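Acyl-CoA dehydrogenase (Thermus thermophilus, PDB 2Z1Q) probably catalyses the FAD-dependent oxidation of 2,3-saturated acyl-CoA thioesters to 2,3-dehydroacyl-CoA, passing the electrons to an acceptor. Local coordinates at residues B[92-97]-B[318-323]; B[273-278]-B[311-316]. All blocks are in the same frame, centred on the assembly; numbering follows the deposited sequence.

Overall arrangement
Both contacts are buried, and both use helix 300-331. Contact 1 sets it against helix 90-99 of the N-terminal domain. Contact 2 sets it against helix 252-288, the preceding long helix of the C-terminal domain. The chain between 92-97 and 318-323 includes both segments of contact 2, and the centres of the two contacts lie about 13 Å apart. In contact 1 the axes are 11.0 Å apart, and the distance is bridged by a tyrosine with a polar hydroxyl. Contact 2 is closer and aliphatic, with an isoleucine on an alanine and a lysine stem. E98 joins the two, since its carboxylate holds Y321 of contact 1 and K276 of contact 2. Both lie away from the FAD-binding residues.

Contact 1: residues B[92-97]-B[318-323]; sequences ISTVVA and SAVYRT
Y321 OH is hydrogen-bonded to E98 OE2, one residue beyond segment 92-97, and also rests on the backbone of V95. Y321 OH lies 3.3 Å from V95 CA. The phenol thus reaches the wall of helix 90-99, and its polar end is satisfied there. The V95 and Y321 side chains cross at about a right angle, and V95 CG1 sits 3.5 Å from Y321 CE1. V95 CG1 stands beside its backbone N (chi1 -54°), which places this methyl at the ring. The T94 and Y321 side chains run side by side, pointing opposite ways. T94 CG2 comes to 3.7 Å from Y321 CE1 and also touches V320 CG1. Both methyls meet the ring obliquely. T94 OG1 is hydrogen-bonded to K90 O in its own helix, and the methyl CG2 makes the contact with Y321.

The helices run nearly antiparallel, at 154°, with axes 11.0 Å apart. This is the junction between the N-terminal and C-terminal helical domains of the acyl-CoA dehydrogenase fold. Helix 252-288 also packs here, through A269 against T94 and V320. F28 meets Y321 edge-to-face. On segment 318-323, T323 N and T323 OG1 reach A319 O from opposite faces of the carbonyl plane. The T323 OG1 to A319 O bond is 2.8 Å long, and T323 OG1 is also hydrogen-bonded to Y490 OH of helix 476-502.

Contact 2: residues B[273-278]-B[311-316]; sequences GGAKRA and SRIYAA
I313 overlaps A275 and the stem of K276 with its two branches. Its CG1 branch lies over the alanine, with I313 CG1 3.7 Å from A275 CB. The branch ends in CD1, which rests against the backbone of helix 252-288. I313 CD1 is 3.9 Å from A275 O. The other branch meets the lysine, with I313 CG2 4.0 Å from K276 CG. I313 CG1 stands beside its backbone N (chi1 -66°), and CG2 is anti to that N. This sends the ethyl arm (CG1 and CD1) and the methyl CG2 to neighbouring residues of the partner helix. The isoleucine gives the larger share of the 132 Å² buried between the segments.

A275 points at the other helix, and its CB is small. The backbones come close here, with A275 CA 6.7 Å from I313 CA. K276 crosses the isoleucine with its aliphatic part only. Beyond CG its chain is extended, which carries NZ past the apolar patch to salt bridges with E98 OE1 and E317 OE1. The ammonium has two carboxylate partners, which probably steady it. Y573 touches both K276 and I313. L362 of helix 348-372 packs on A275.

The two segments run in roughly opposite directions and belong to consecutive long helices. Such packing is typical of the antiparallel helical bundle that forms the C-terminal domain of acyl-CoA dehydrogenases.

Contact 1: residues B[92-97]-B[318-323]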
# COMPACT_ATOMS: atom_id res chain seq x y z
N ILE B 92 -10.28 7.72 -27.95
CA ILE B 92 -10.64 6.32 -28.21
C ILE B 92 -9.60 5.33 -27.67
O ILE B 92 -9.94 4.38 -26.95
CB ILE B 92 -10.85 6.07 -29.73
CG1 ILE B 92 -12.05 6.87 -30.23
CG2 ILE B 92 -11.06 4.59 -30.00
CD1 ILE B 92 -12.33 6.67 -31.71
N SER B 93 -8.33 5.53 -28.02
CA SER B 93 -7.30 4.63 -27.52
C SER B 93 -7.21 4.73 -25.99
O SER B 93 -6.80 3.78 -25.33
CB SER B 93 -5.94 4.97 -28.16
OG SER B 93 -5.66 6.35 -28.09
N THR B 94 -7.61 5.87 -25.44
CA THR B 94 -7.57 6.06 -24.00
C THR B 94 -8.68 5.29 -23.29
O THR B 94 -8.45 4.69 -22.24
CB THR B 94 -7.66 7.56 -23.62
OG1 THR B 94 -6.55 8.26 -24.19
CG2 THR B 94 -7.61 7.72 -22.11
N VAL B 95 -9.89 5.31 -23.85
CA VAL B 95 -11.00 4.59 -23.23
C VAL B 95 -10.74 3.07 -23.35
O VAL B 95 -11.12 2.30 -22.47
CB VAL B 95 -12.38 4.94 -23.88
CG1 VAL B 95 -12.59 6.46 -23.87
CG2 VAL B 95 -12.45 4.41 -25.30
N VAL B 96 -10.08 2.66 -24.42
CA VAL B 96 -9.76 1.25 -24.63
C VAL B 96 -8.80 0.80 -23.53
O VAL B 96 -8.93 -0.29 -22.98
CB VAL B 96 -9.13 1.01 -26.03
CG1 VAL B 96 -8.54 -0.38 -26.12
CG2 VAL B 96 -10.19 1.19 -27.11
N ALA B 97 -7.84 1.66 -23.19
CA ALA B 97 -6.89 1.34 -22.14
C ALA B 97 -7.64 1.16 -20.83
O ALA B 97 -7.38 0.22 -20.09
CB ALA B 97 -5.88 2.47 -22.01
N SER B 318 -11.86 12.38 -13.99
CA SER B 318 -12.13 13.69 -14.56
C SER B 318 -10.85 14.31 -15.10
O SER B 318 -10.85 14.87 -16.20
CB SER B 318 -12.76 14.62 -13.51
OG SER B 318 -14.01 14.12 -13.07
N ALA B 319 -9.77 14.21 -14.34
CA ALA B 319 -8.50 14.78 -14.77
C ALA B 319 -7.96 14.09 -16.03
O ALA B 319 -7.43 14.75 -16.93
CB ALA B 319 -7.48 14.71 -13.65
N VAL B 320 -8.10 12.76 -16.11
CA VAL B 320 -7.60 12.01 -17.26
C VAL B 320 -8.24 12.38 -18.60
O VAL B 320 -7.54 12.69 -19.57
CB VAL B 320 -7.79 10.48 -17.07
CG1 VAL B 320 -7.45 9.76 -18.36
CG2 VAL B 320 -6.90 9.97 -15.95
N TYR B 321 -9.57 12.33 -18.66
CA TYR B 321 -10.26 12.63 -19.90
C TYR B 321 -10.29 14.10 -20.23
O TYR B 321 -10.49 14.47 -21.38
CB TYR B 321 -11.65 12.03 -19.87
CG TYR B 321 -11.60 10.53 -20.07
CD1 TYR B 321 -11.26 9.99 -21.31
CD2 TYR B 321 -11.81 9.67 -19.00
CE1 TYR B 321 -11.12 8.61 -21.47
CE2 TYR B 321 -11.67 8.30 -19.15
CZ TYR B 321 -11.33 7.77 -20.39
OH TYR B 321 -11.18 6.41 -20.50
N ARG B 322 -10.06 14.94 -19.23
CA ARG B 322 -10.02 16.36 -19.50
C ARG B 322 -8.68 16.56 -20.23
O ARG B 322 -8.60 17.32 -21.20
CB ARG B 322 -10.07 17.16 -18.19
CG ARG B 322 -9.79 18.64 -18.35
CD ARG B 322 -9.68 19.36 -17.01
NE ARG B 322 -8.93 20.61 -17.17
CZ ARG B 322 -8.55 21.41 -16.17
NH1 ARG B 322 -7.87 22.51 -16.46
NH2 ARG B 322 -8.84 21.12 -14.91
N THR B 323 -7.65 15.87 -19.75
CA THR B 323 -6.32 15.95 -20.35
C THR B 323 -6.35 15.49 -21.81
O THR B 323 -5.83 16.18 -22.68
CB THR B 323 -5.28 15.07 -19.60
OG1 THR B 323 -5.12 15.54 -18.26
CG2 THR B 323 -3.94 15.12 -20.33

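Contact 2: residues B[273-278]-B[311-316]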
# COMPACT_ATOMS: atom_id res chain seq x y z
N GLY B 273 -9.58 2.66 -14.73
CA GLY B 273 -10.35 1.46 -14.98
C GLY B 273 -10.15 0.39 -13.91
O GLY B 273 -11.11 -0.20 -13.43
N GLY B 274 -8.90 0.13 -13.55
CA GLY B 274 -8.65 -0.89 -12.54
C GLY B 274 -9.31 -0.53 -11.23
O GLY B 274 -9.89 -1.39 -10.55
N ALA B 275 -9.23 0.74 -10.86
CA ALA B 275 -9.82 1.21 -9.62
C ALA B 275 -11.32 0.90 -9.62
O ALA B 275 -11.84 0.36 -8.63
CB ALA B 275 -9.55 2.70 -9.45
N LYS B 276 -12.01 1.21 -10.72
CA LYS B 276 -13.44 0.94 -10.82
C LYS B 276 -13.72 -0.54 -10.58
O LYS B 276 -14.64 -0.90 -9.84
CB LYS B 276 -13.99 1.32 -12.20
CG LYS B 276 -13.96 2.81 -12.51
CD LYS B 276 -14.53 3.11 -13.89
CE LYS B 276 -14.66 4.61 -14.12
NZ LYS B 276 -15.12 4.93 -15.51
N ARG B 277 -12.92 -1.41 -11.19
CA ARG B 277 -13.13 -2.84 -11.01
C ARG B 277 -12.97 -3.22 -9.55
O ARG B 277 -13.79 -3.97 -9.00
CB ARG B 277 -12.14 -3.65 -11.84
CG ARG B 277 -12.04 -3.19 -13.26
CD ARG B 277 -13.40 -3.24 -13.93
NE ARG B 277 -13.54 -2.17 -14.90
CZ ARG B 277 -12.83 -2.08 -16.02
NH1 ARG B 277 -11.92 -3.00 -16.31
NH2 ARG B 277 -13.01 -1.05 -16.83
N ALA B 278 -11.91 -2.72 -8.92
CA ALA B 278 -11.66 -3.03 -7.52
C ALA B 278 -12.83 -2.51 -6.68
O ALA B 278 -13.19 -3.12 -5.67
CB ALA B 278 -10.35 -2.38 -7.06
N SER B 311 -14.80 8.80 -4.51
CA SER B 311 -14.35 10.16 -4.67
C SER B 311 -13.01 10.25 -5.42
O SER B 311 -12.89 11.00 -6.39
CB SER B 311 -14.24 10.85 -3.31
OG SER B 311 -13.76 12.18 -3.47
N ARG B 312 -12.00 9.48 -4.99
CA ARG B 312 -10.72 9.56 -5.67
C ARG B 312 -10.81 9.09 -7.12
O ARG B 312 -10.19 9.66 -8.01
CB ARG B 312 -9.67 8.78 -4.90
CG ARG B 312 -9.58 9.21 -3.44
CD ARG B 312 -8.25 8.84 -2.82
NE ARG B 312 -8.30 8.84 -1.36
CZ ARG B 312 -7.24 8.64 -0.58
NH1 ARG B 312 -7.37 8.66 0.74
NH2 ARG B 312 -6.04 8.44 -1.12
N ILE B 313 -11.61 8.07 -7.38
CA ILE B 313 -11.77 7.60 -8.74
C ILE B 313 -12.39 8.70 -9.62
O ILE B 313 -11.95 8.92 -10.74
CB ILE B 313 -12.66 6.34 -8.78
CG1 ILE B 313 -11.94 5.18 -8.08
CG2 ILE B 313 -12.99 5.99 -10.21
CD1 ILE B 313 -12.86 4.00 -7.82
N TYR B 314 -13.40 9.39 -9.09
CA TYR B 314 -14.04 10.46 -9.85
C TYR B 314 -13.04 11.56 -10.21
O TYR B 314 -12.99 12.03 -11.35
CB TYR B 314 -15.20 11.06 -9.05
CG TYR B 314 -15.81 12.28 -9.69
CD1 TYR B 314 -16.61 12.17 -10.83
CD2 TYR B 314 -15.55 13.56 -9.19
CE1 TYR B 314 -17.14 13.29 -11.45
CE2 TYR B 314 -16.07 14.69 -9.80
CZ TYR B 314 -16.87 14.55 -10.94
OH TYR B 314 -17.39 15.63 -11.59
N ALA B 315 -12.24 11.97 -9.24
CA ALA B 315 -11.24 13.00 -9.48
C ALA B 315 -10.26 12.56 -10.57
O ALA B 315 -10.05 13.29 -11.54
CB ALA B 315 -10.49 13.32 -8.18
N ALA B 316 -9.66 11.38 -10.43
CA ALA B 316 -8.70 10.90 -11.43
C ALA B 316 -9.34 10.77 -12.81
O ALA B 316 -8.77 11.17 -13.82
CB ALA B 316 -8.12 9.54 -11.01